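Local coordinates for ABC transporter, periplasmic substrate-binding protein (PDB 2HPG) that probably binds a small solute in the periplasm and hands it to a TRAP (tripartite ATP-independent) transporter for uptake, at residues A[9-14]-A[28-33]; A[32-37]-A[42-47]; A[88-93]-A[296-301]. One frame throughout, in Å; residues are numbered along the deposited sequence. Where two conformers were deposited one is given.

Contact 1: residues A[9-14]-A[28-33]; sequences YTLRFG and LKWAKA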
loop_
_atom_site.group_PDB
_atom_site.type_symbol
_atom_site.label_atom_id
_atom_site.label_comp_id
_atom_site.label_asym_id
_atom_site.label_seq_id
_atom_site.Cartn_x
_atom_site.Cartn_y
_atom_site.Cartn_z
ATOM N N TYR A 9 -2.016 22.846 -17.741
ATOM C CA TYR A 9 -1.354 22.287 -16.576
ATOM C C TYR A 9 -0.927 20.877 -16.924
ATOM O O TYR A 9 -1.678 20.145 -17.559
ATOM C CB TYR A 9 -2.307 22.236 -15.392
ATOM C CG TYR A 9 -2.992 23.542 -15.066
ATOM C CD1 TYR A 9 -2.407 24.448 -14.205
ATOM C CD2 TYR A 9 -4.241 23.849 -15.594
ATOM C CE1 TYR A 9 -3.029 25.634 -13.884
ATOM C CE2 TYR A 9 -4.877 25.030 -15.275
ATOM C CZ TYR A 9 -4.258 25.926 -14.419
ATOM O OH TYR A 9 -4.867 27.121 -14.083
ATOM N N THR A 10 0.289 20.505 -16.539
ATOM C CA THR A 10 0.776 19.148 -16.750
ATOM C C THR A 10 1.244 18.599 -15.405
ATOM O O THR A 10 1.935 19.298 -14.650
ATOM C CB THR A 10 1.891 19.099 -17.798
ATOM O OG1 THR A 10 1.372 19.563 -19.045
ATOM C CG2 THR A 10 2.388 17.676 -18.001
ATOM N N LEU A 11 0.783 17.383 -15.089
ATOM C CA LEU A 11 1.170 16.663 -13.869
ATOM C C LEU A 11 1.921 15.406 -14.298
ATOM O O LEU A 11 1.419 14.646 -15.118
ATOM C CB LEU A 11 -0.071 16.259 -13.050
ATOM C CG LEU A 11 0.204 15.461 -11.759
ATOM C CD1 LEU A 11 1.027 16.266 -10.759
ATOM C CD2 LEU A 11 -1.122 14.987 -11.115
ATOM N N ARG A 12 3.110 15.186 -13.735
ATOM C CA ARG A 12 3.853 13.940 -13.940
ATOM C C ARG A 12 3.762 13.074 -12.685
ATOM O O ARG A 12 4.261 13.444 -11.631
ATOM C CB ARG A 12 5.295 14.256 -14.305
ATOM C CG ARG A 12 5.329 15.187 -15.492
ATOM C CD ARG A 12 6.686 15.339 -16.157
ATOM N NE ARG A 12 6.517 16.155 -17.359
ATOM C CZ ARG A 12 6.333 17.471 -17.370
ATOM N NH1 ARG A 12 6.322 18.192 -16.245
ATOM N NH2 ARG A 12 6.160 18.082 -18.522
ATOM N N PHE A 13 3.114 11.923 -12.816
ATOM C CA PHE A 13 2.768 11.106 -11.669
ATOM C C PHE A 13 3.516 9.796 -11.713
ATOM O O PHE A 13 3.314 9.026 -12.638
ATOM C CB PHE A 13 1.273 10.838 -11.664
ATOM C CG PHE A 13 0.750 10.439 -10.317
ATOM C CD1 PHE A 13 0.299 11.395 -9.431
ATOM C CD2 PHE A 13 0.725 9.114 -9.936
ATOM C CE1 PHE A 13 -0.171 11.042 -8.181
ATOM C CE2 PHE A 13 0.263 8.758 -8.688
ATOM C CZ PHE A 13 -0.190 9.727 -7.811
ATOM N N GLY A 14 4.347 9.529 -10.703
ATOM C CA GLY A 14 5.242 8.384 -10.754
ATOM C C GLY A 14 5.056 7.286 -9.723
ATOM O O GLY A 14 4.217 7.362 -8.826
ATOM N N LEU A 28 -3.846 5.252 -15.772
ATOM C CA LEU A 28 -4.087 5.715 -17.135
ATOM C C LEU A 28 -5.565 6.061 -17.380
ATOM O O LEU A 28 -5.874 7.003 -18.103
ATOM C CB LEU A 28 -3.612 4.674 -18.153
ATOM C CG LEU A 28 -2.088 4.449 -18.185
ATOM C CD1 LEU A 28 -1.746 3.184 -18.946
ATOM C CD2 LEU A 28 -1.365 5.670 -18.797
ATOM N N LYS A 29 -6.461 5.281 -16.782
ATOM C CA LYS A 29 -7.905 5.567 -16.786
ATOM C C LYS A 29 -8.206 6.856 -16.069
ATOM O O LYS A 29 -9.008 7.661 -16.537
ATOM C CB LYS A 29 -8.688 4.446 -16.095
ATOM C CG LYS A 29 -8.931 3.205 -16.938
ATOM C CD LYS A 29 -9.947 2.246 -16.246
ATOM C CE LYS A 29 -11.371 2.860 -16.167
ATOM N NZ LYS A 29 -12.425 1.973 -15.536
ATOM N N TRP A 30 -7.587 7.038 -14.910
ATOM C CA TRP A 30 -7.744 8.263 -14.147
ATOM C C TRP A 30 -7.264 9.489 -14.912
ATOM O O TRP A 30 -7.953 10.511 -14.949
ATOM C CB TRP A 30 -6.986 8.157 -12.834
ATOM C CG TRP A 30 -6.721 9.443 -12.174
ATOM C CD1 TRP A 30 -7.637 10.306 -11.636
ATOM C CD2 TRP A 30 -5.434 10.004 -11.914
ATOM N NE1 TRP A 30 -7.000 11.371 -11.054
ATOM C CE2 TRP A 30 -5.642 11.224 -11.234
ATOM C CE3 TRP A 30 -4.115 9.600 -12.209
ATOM C CZ2 TRP A 30 -4.584 12.047 -10.838
ATOM C CZ3 TRP A 30 -3.064 10.410 -11.801
ATOM C CH2 TRP A 30 -3.302 11.615 -11.114
ATOM N N ALA A 31 -6.074 9.385 -15.490
ATOM C CA ALA A 31 -5.478 10.466 -16.279
ATOM C C ALA A 31 -6.361 10.829 -17.464
ATOM O O ALA A 31 -6.607 11.999 -17.725
ATOM C CB ALA A 31 -4.104 10.061 -16.771
ATOM N N LYS A 32 -6.821 9.818 -18.190
ATOM C CA LYS A 32 -7.697 10.039 -19.345
ATOM C C LYS A 32 -9.011 10.748 -18.955
ATOM O O LYS A 32 -9.444 11.664 -19.659
ATOM C CB LYS A 32 -7.931 8.713 -20.062
ATOM C CG LYS A 32 -8.655 8.817 -21.378
ATOM C CD LYS A 32 -8.438 7.555 -22.227
ATOM C CE LYS A 32 -7.111 7.617 -23.024
ATOM N NZ LYS A 32 -6.827 6.379 -23.856
ATOM N N ALA A 33 -9.600 10.368 -17.811
ATOM C CA ALA A 33 -10.836 10.980 -17.299
ATOM C C ALA A 33 -10.654 12.438 -16.850
ATOM O O ALA A 33 -11.497 13.283 -17.162
ATOM C CB ALA A 33 -11.417 10.141 -16.137
#

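Contact 2: residues A[32-37]-A[42-47]; sequences KAVEEK and VRIEVF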
loop_
_atom_site.group_PDB
_atom_site.type_symbol
_atom_site.label_atom_id
_atom_site.label_comp_id
_atom_site.label_asym_id
_atom_site.label_seq_id
_atom_site.Cartn_x
_atom_site.Cartn_y
_atom_site.Cartn_z
ATOM N N LYS A 32 -6.821 9.818 -18.190
ATOM C CA LYS A 32 -7.697 10.039 -19.345
ATOM C C LYS A 32 -9.011 10.748 -18.955
ATOM O O LYS A 32 -9.444 11.664 -19.659
ATOM C CB LYS A 32 -7.931 8.713 -20.062
ATOM C CG LYS A 32 -8.655 8.817 -21.378
ATOM C CD LYS A 32 -8.438 7.555 -22.227
ATOM C CE LYS A 32 -7.111 7.617 -23.024
ATOM N NZ LYS A 32 -6.827 6.379 -23.856
ATOM N N ALA A 33 -9.600 10.368 -17.811
ATOM C CA ALA A 33 -10.836 10.980 -17.299
ATOM C C ALA A 33 -10.654 12.438 -16.850
ATOM O O ALA A 33 -11.497 13.283 -17.162
ATOM C CB ALA A 33 -11.417 10.141 -16.137
ATOM N N VAL A 34 -9.573 12.733 -16.114
ATOM C CA VAL A 34 -9.229 14.126 -15.763
ATOM C C VAL A 34 -8.998 14.992 -16.999
ATOM O O VAL A 34 -9.446 16.122 -17.050
ATOM C CB VAL A 34 -7.995 14.185 -14.854
ATOM C CG1 VAL A 34 -7.472 15.623 -14.733
ATOM C CG2 VAL A 34 -8.351 13.626 -13.506
ATOM N N GLU A 35 -8.315 14.441 -17.995
ATOM C CA GLU A 35 -8.085 15.139 -19.248
ATOM C C GLU A 35 -9.409 15.448 -19.946
ATOM O O GLU A 35 -9.629 16.572 -20.383
ATOM C CB GLU A 35 -7.140 14.327 -20.142
ATOM C CG GLU A 35 -5.677 14.475 -19.709
ATOM C CD GLU A 35 -4.761 13.361 -20.174
ATOM O OE1 GLU A 35 -5.129 12.623 -21.104
ATOM O OE2 GLU A 35 -3.659 13.231 -19.600
ATOM N N GLU A 36 -10.293 14.451 -20.029
ATOM C CA GLU A 36 -11.613 14.621 -20.637
ATOM C C GLU A 36 -12.450 15.680 -19.915
ATOM O O GLU A 36 -12.951 16.611 -20.536
ATOM C CB GLU A 36 -12.357 13.287 -20.659
ATOM C CG GLU A 36 -11.802 12.306 -21.695
ATOM C CD GLU A 36 -12.408 10.925 -21.583
ATOM O OE1 GLU A 36 -13.317 10.742 -20.745
ATOM O OE2 GLU A 36 -11.986 10.030 -22.350
ATOM N N LYS A 37 -12.577 15.539 -18.606
ATOM C CA LYS A 37 -13.427 16.425 -17.816
ATOM C C LYS A 37 -12.877 17.844 -17.591
ATOM O O LYS A 37 -13.615 18.726 -17.138
ATOM C CB LYS A 37 -13.746 15.767 -16.478
ATOM C CG LYS A 37 -14.546 14.473 -16.635
ATOM C CD LYS A 37 -15.231 14.059 -15.348
ATOM C CE LYS A 37 -15.818 12.649 -15.443
ATOM N NZ LYS A 37 -16.488 12.352 -16.763
ATOM N N VAL A 42 -5.857 19.990 -18.162
ATOM C CA VAL A 42 -4.935 19.262 -17.294
ATOM C C VAL A 42 -4.500 18.007 -18.028
ATOM O O VAL A 42 -5.323 17.183 -18.387
ATOM C CB VAL A 42 -5.555 18.895 -15.922
ATOM C CG1 VAL A 42 -4.591 18.054 -15.099
ATOM C CG2 VAL A 42 -5.962 20.164 -15.157
ATOM N N ARG A 43 -3.203 17.892 -18.288
ATOM C CA ARG A 43 -2.633 16.678 -18.842
ATOM C C ARG A 43 -1.911 15.960 -17.702
ATOM O O ARG A 43 -1.133 16.588 -16.979
ATOM C CB ARG A 43 -1.651 17.031 -19.951
ATOM C CG ARG A 43 -0.933 15.836 -20.514
ATOM C CD ARG A 43 0.150 16.225 -21.503
ATOM N NE ARG A 43 1.286 15.310 -21.397
ATOM C CZ ARG A 43 2.183 15.070 -22.351
ATOM N NH1 ARG A 43 2.100 15.654 -23.545
ATOM N NH2 ARG A 43 3.171 14.221 -22.112
ATOM N N ILE A 44 -2.182 14.666 -17.530
ATOM C CA ILE A 44 -1.483 13.864 -16.521
ATOM C C ILE A 44 -0.665 12.788 -17.191
ATOM O O ILE A 44 -1.205 11.946 -17.888
ATOM C CB ILE A 44 -2.439 13.195 -15.530
ATOM C CG1 ILE A 44 -3.317 14.258 -14.857
ATOM C CG2 ILE A 44 -1.626 12.460 -14.408
ATOM C CD1 ILE A 44 -4.427 13.689 -14.025
ATOM N N GLU A 45 0.639 12.821 -16.969
ATOM C CA GLU A 45 1.537 11.832 -17.526
ATOM C C GLU A 45 1.881 10.832 -16.443
ATOM O O GLU A 45 2.258 11.225 -15.347
ATOM C CB GLU A 45 2.800 12.529 -18.019
ATOM C CG GLU A 45 3.684 11.638 -18.814
ATOM C CD GLU A 45 4.813 12.392 -19.498
ATOM O OE1 GLU A 45 5.063 13.585 -19.130
ATOM O OE2 GLU A 45 5.429 11.767 -20.407
ATOM N N VAL A 46 1.775 9.544 -16.761
ATOM C CA VAL A 46 1.873 8.485 -15.772
ATOM C C VAL A 46 3.149 7.661 -15.998
ATOM O O VAL A 46 3.355 7.138 -17.085
ATOM C CB VAL A 46 0.593 7.587 -15.833
ATOM C CG1 VAL A 46 0.716 6.414 -14.894
ATOM C CG2 VAL A 46 -0.641 8.423 -15.481
ATOM N N PHE A 47 3.992 7.565 -14.965
ATOM C CA PHE A 47 5.296 6.882 -15.050
ATOM C C PHE A 47 5.362 5.634 -14.189
ATOM O O PHE A 47 5.287 5.732 -12.961
ATOM C CB PHE A 47 6.416 7.812 -14.595
ATOM C CG PHE A 47 6.640 8.967 -15.510
ATOM C CD1 PHE A 47 7.640 8.932 -16.461
ATOM C CD2 PHE A 47 5.844 10.085 -15.437
ATOM C CE1 PHE A 47 7.840 9.986 -17.302
ATOM C CE2 PHE A 47 6.032 11.135 -16.301
ATOM C CZ PHE A 47 7.023 11.093 -17.220
#

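Contact 3: residues A[88-93]-A[296-301]; sequences NLAYFI and EKAKQA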
loop_
_atom_site.group_PDB
_atom_site.type_symbol
_atom_site.label_atom_id
_atom_site.label_comp_id
_atom_site.label_asym_id
_atom_site.label_seq_id
_atom_site.Cartn_x
_atom_site.Cartn_y
_atom_site.Cartn_z
ATOM N N ASN A 88 -0.164 1.454 8.051
ATOM C CA ASN A 88 0.750 0.474 7.421
ATOM C C ASN A 88 1.191 -0.610 8.404
ATOM O O ASN A 88 2.081 -1.428 8.109
ATOM C CB ASN A 88 1.987 1.177 6.827
ATOM C CG ASN A 88 2.358 0.647 5.437
ATOM O OD1 ASN A 88 2.657 -0.530 5.273
ATOM N ND2 ASN A 88 2.288 1.502 4.445
ATOM N N LEU A 89 0.564 -0.627 9.573
ATOM C CA LEU A 89 0.904 -1.604 10.579
ATOM C C LEU A 89 0.085 -2.895 10.417
ATOM O O LEU A 89 -1.030 -2.897 9.856
ATOM C CB LEU A 89 0.771 -0.993 11.991
ATOM C CG LEU A 89 1.935 -0.098 12.410
ATOM C CD1 LEU A 89 1.713 0.397 13.821
ATOM C CD2 LEU A 89 3.246 -0.828 12.339
ATOM N N ALA A 90 0.678 -3.993 10.880
ATOM C CA ALA A 90 0.083 -5.321 10.747
ATOM C C ALA A 90 -1.327 -5.329 11.289
ATOM O O ALA A 90 -1.577 -4.787 12.348
ATOM C CB ALA A 90 0.935 -6.380 11.461
ATOM N N TYR A 91 -2.239 -5.922 10.523
ATOM C CA TYR A 91 -3.665 -6.096 10.880
ATOM C C TYR A 91 -4.496 -4.840 11.091
ATOM O O TYR A 91 -5.647 -4.966 11.486
ATOM C CB TYR A 91 -3.850 -7.062 12.072
ATOM C CG TYR A 91 -3.396 -8.443 11.717
ATOM C CD1 TYR A 91 -2.176 -8.921 12.155
ATOM C CD2 TYR A 91 -4.159 -9.250 10.877
ATOM C CE1 TYR A 91 -1.736 -10.177 11.783
ATOM C CE2 TYR A 91 -3.720 -10.523 10.515
ATOM C CZ TYR A 91 -2.523 -10.976 10.979
ATOM O OH TYR A 91 -2.072 -12.230 10.600
ATOM N N PHE A 92 -3.958 -3.656 10.778
ATOM C CA PHE A 92 -4.730 -2.411 10.868
ATOM C C PHE A 92 -6.171 -2.534 10.341
ATOM O O PHE A 92 -7.123 -2.168 11.036
ATOM C CB PHE A 92 -4.005 -1.222 10.173
ATOM C CG PHE A 92 -4.867 0.022 10.064
ATOM C CD1 PHE A 92 -4.993 0.886 11.149
ATOM C CD2 PHE A 92 -5.590 0.284 8.913
ATOM C CE1 PHE A 92 -5.824 2.009 11.075
ATOM C CE2 PHE A 92 -6.437 1.384 8.828
ATOM C CZ PHE A 92 -6.540 2.267 9.909
ATOM N N ILE A 93 -6.371 -3.003 9.115
ATOM C CA ILE A 93 -7.736 -2.989 8.563
ATOM C C ILE A 93 -8.631 -3.972 9.346
ATOM O O ILE A 93 -9.858 -3.798 9.406
ATOM C CB ILE A 93 -7.793 -3.265 7.028
ATOM C CG1 ILE A 93 -8.979 -2.539 6.392
ATOM C CG2 ILE A 93 -7.895 -4.742 6.730
ATOM C CD1 ILE A 93 -8.755 -1.035 6.205
ATOM N N GLU A 296 -2.604 -10.633 18.149
ATOM C CA GLU A 296 -2.152 -10.328 19.504
ATOM C C GLU A 296 -0.660 -9.952 19.514
ATOM O O GLU A 296 -0.262 -9.015 20.190
ATOM C CB GLU A 296 -2.491 -11.495 20.466
ATOM C CG GLU A 296 -4.011 -11.633 20.723
ATOM C CD GLU A 296 -4.422 -12.898 21.502
ATOM O OE1 GLU A 296 -3.530 -13.672 21.923
ATOM O OE2 GLU A 296 -5.652 -13.130 21.692
ATOM N N LYS A 297 0.158 -10.664 18.748
ATOM C CA LYS A 297 1.562 -10.299 18.598
ATOM C C LYS A 297 1.725 -8.935 17.917
ATOM O O LYS A 297 2.609 -8.180 18.281
ATOM C CB LYS A 297 2.322 -11.350 17.787
ATOM C CG LYS A 297 2.551 -12.655 18.488
ATOM C CD LYS A 297 3.606 -12.537 19.556
ATOM C CE LYS A 297 3.935 -13.901 20.131
ATOM N NZ LYS A 297 4.443 -13.822 21.539
ATOM N N ALA A 298 0.869 -8.628 16.944
ATOM C CA ALA A 298 0.957 -7.373 16.188
ATOM C C ALA A 298 0.875 -6.111 17.064
ATOM O O ALA A 298 1.540 -5.113 16.775
ATOM C CB ALA A 298 -0.119 -7.326 15.096
ATOM N N LYS A 299 0.073 -6.164 18.129
ATOM C CA LYS A 299 -0.108 -5.026 19.050
ATOM C C LYS A 299 1.210 -4.446 19.552
ATOM O O LYS A 299 1.319 -3.245 19.754
ATOM C CB LYS A 299 -1.001 -5.410 20.245
ATOM C CG LYS A 299 -2.461 -5.759 19.871
ATOM C CD LYS A 299 -3.271 -4.526 19.393
ATOM C CE LYS A 299 -4.797 -4.764 19.453
ATOM N NZ LYS A 299 -5.589 -3.498 19.661
ATOM N N GLN A 300 2.223 -5.282 19.732
ATOM C CA GLN A 300 3.527 -4.805 20.201
ATOM C C GLN A 300 4.261 -3.874 19.202
ATOM O O GLN A 300 5.101 -3.067 19.603
ATOM C CB GLN A 300 4.421 -5.995 20.564
ATOM C CG GLN A 300 5.696 -5.636 21.356
ATOM C CD GLN A 300 5.401 -4.905 22.670
ATOM O OE1 GLN A 300 4.509 -5.295 23.427
ATOM N NE2 GLN A 300 6.145 -3.837 22.933
ATOM N N ALA A 301 3.974 -4.000 17.910
ATOM C CA ALA A 301 4.508 -3.063 16.923
ATOM C C ALA A 301 3.864 -1.686 17.103
ATOM O O ALA A 301 4.534 -0.665 17.007
ATOM C CB ALA A 301 4.278 -3.587 15.504
#

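Contact 1: residues A[9-14]-A[28-33]
Trp30 of helix 22-37 packs on Leu11 and Phe13 of strand 9-14. The two elements are the first strand and the helix of a beta-alpha-beta unit. The helix covers one face of the sheet, and the contact is wholly apolar and buried.

The indole does most of the bridging. From CB, which points toward the strand, CG lies anti to the backbone N (chi1 162°). This carries the ring system outward from the helix, six-membered ring foremost. On the five-membered ring, NE1 gives a hydrogen bond to Ile249 O of helix 243-278. That bond pins the polar corner of the indole and limits its rotation. Farther out, CZ3 stands over one face of the Phe13 ring, toward its rim, 4.1 Å from Phe13 CG. The leading atom is CH2, which lies 4.0 Å from Phe13 CD1.

The two rings form an edge-to-face pair. The edge of Trp30 is turned toward the face of Phe13, with the planes at 72° and the centroids of the Phe13 ring and the six-membered ring of Trp30 5.3 Å apart. Phe13 also meets Phe27, and Met253 of helix 243-278 touches both Phe13 and Trp30. The pair belongs to a larger core between the helices and the sheet.

The Leu11 side chain crosses the indole at about a right angle. Its CD2 methyl touches the same leading atom, Trp30 CH2, at 4.0 Å.

Contact 2: residues A[32-37]-A[42-47]
This is a helix-on-strand contact with a buried apolar side and a polar side. It lies where the C-terminal end of helix 22-37 turns back into strand 42-47. Val34 meets Val42 and Ile44, while Glu35 reaches along the strand to the backbone.

On the apolar side, Val34 CG1 lies 3.8 Å from Val42 CG1. The same methyl is 3.7 Å from Ile44 CD1, and Val34 CB is equally near Ile44 CD1. The Val34 and Ile44 side chains cross at about a right angle.

The helix and strand segments run almost antiparallel, at 169°, with their axes 7.2 Å apart at closest. This is the helix-to-strand return of a classic beta-alpha-beta crossover, which brings strand 42-47 back parallel to strand 9-14. Thr38 lies in the connection, and its OG1 is hydrogen-bonded to Val34 O and Val42 N.

Glu35, extended beyond CG, carries its carboxylate past Val42. Ile44 N donates to Glu35 OE2 at 2.9 Å, with an N-H...O angle of 159°. The oxygen uses its anti lone pair. Glu35 was modelled in two conformers, so this bond may not hold throughout. On the way, the side chain passes the buried carbonyl oxygen of Val42, which has no hydrogen-bond partner. Glu35 CG, 3.0 Å from Val42 O, is doubtfully close in this conformer. Glu35 CA makes a CA-H...O contact with Val42 O at 3.5 Å.

Contact 3: residues A[88-93]-A[296-301]
A type II beta turn, Leu89 to Phe92, leads into helix 92-95 and packs against helix 291-305. Residues Leu89, Ala90 and Tyr91 face Ala298 and Ala301, one helical turn apart. All five are buried, and no hydrogen bond links the two segments.

The Ala298 methyl lies at the centre of the contact. Ala298 CB touches Ala90 CB at 3.9 Å, methyl to methyl. It also meets Tyr91 CD1 at 3.9 Å. The methyl sits at the edge of the tyrosine ring, near its plane, and not over a face. The small side chains let the backbones come close: Ala90 CA and Ala298 CA are only 5.9 Å apart.

Leu89 covers the next turn of the helix. Its CD2 methyl lies 4.3 Å from Ala301 CB, a looser contact than those at Ala298.

Tyr91 occupies the N-cap position of helix 92-95. Its CG is anti to the carbonyl carbon (chi1 -64°), which brings the ring edge at CD1 against Ala298 CB. The far end of the ring reaches strand 218-234, where OH is hydrogen-bonded to Thr222 O. The ring thus spans from the turn to the sheet. Ala90 N is hydrogen-bonded to Ser172 OG, and Ala90 O to Tyr302 OH of helix 291-305.

Inside the turn, Phe92 N donates to Leu89 O at 3.2 Å. Tyr91, the third residue, has the positive phi (62°) that marks a type II turn, here leading into a helix N-terminus.

Overall arrangement
All three contacts are buried; contacts 1 and 2 lie together, and contact 3 lies on the opposite side of the chain's centre. Contacts 1 and 2 both use helix 22-37 and the neighbouring parallel strands 9-14 and 42-47. Their centres are 4 Å apart, and Trp30 of contact 1 packs on Ile44 of contact 2. Contact 3 is about 34 and 37 Å from them between centres. It joins residues more than 200 positions apart, whereas the first two are local in sequence. Contact 1 is aromatic and apolar. Contact 2 adds a carboxylate-to-backbone bond and reaches an exposed residue, Arg43. Contact 3 relies on alanine methyls against a turn.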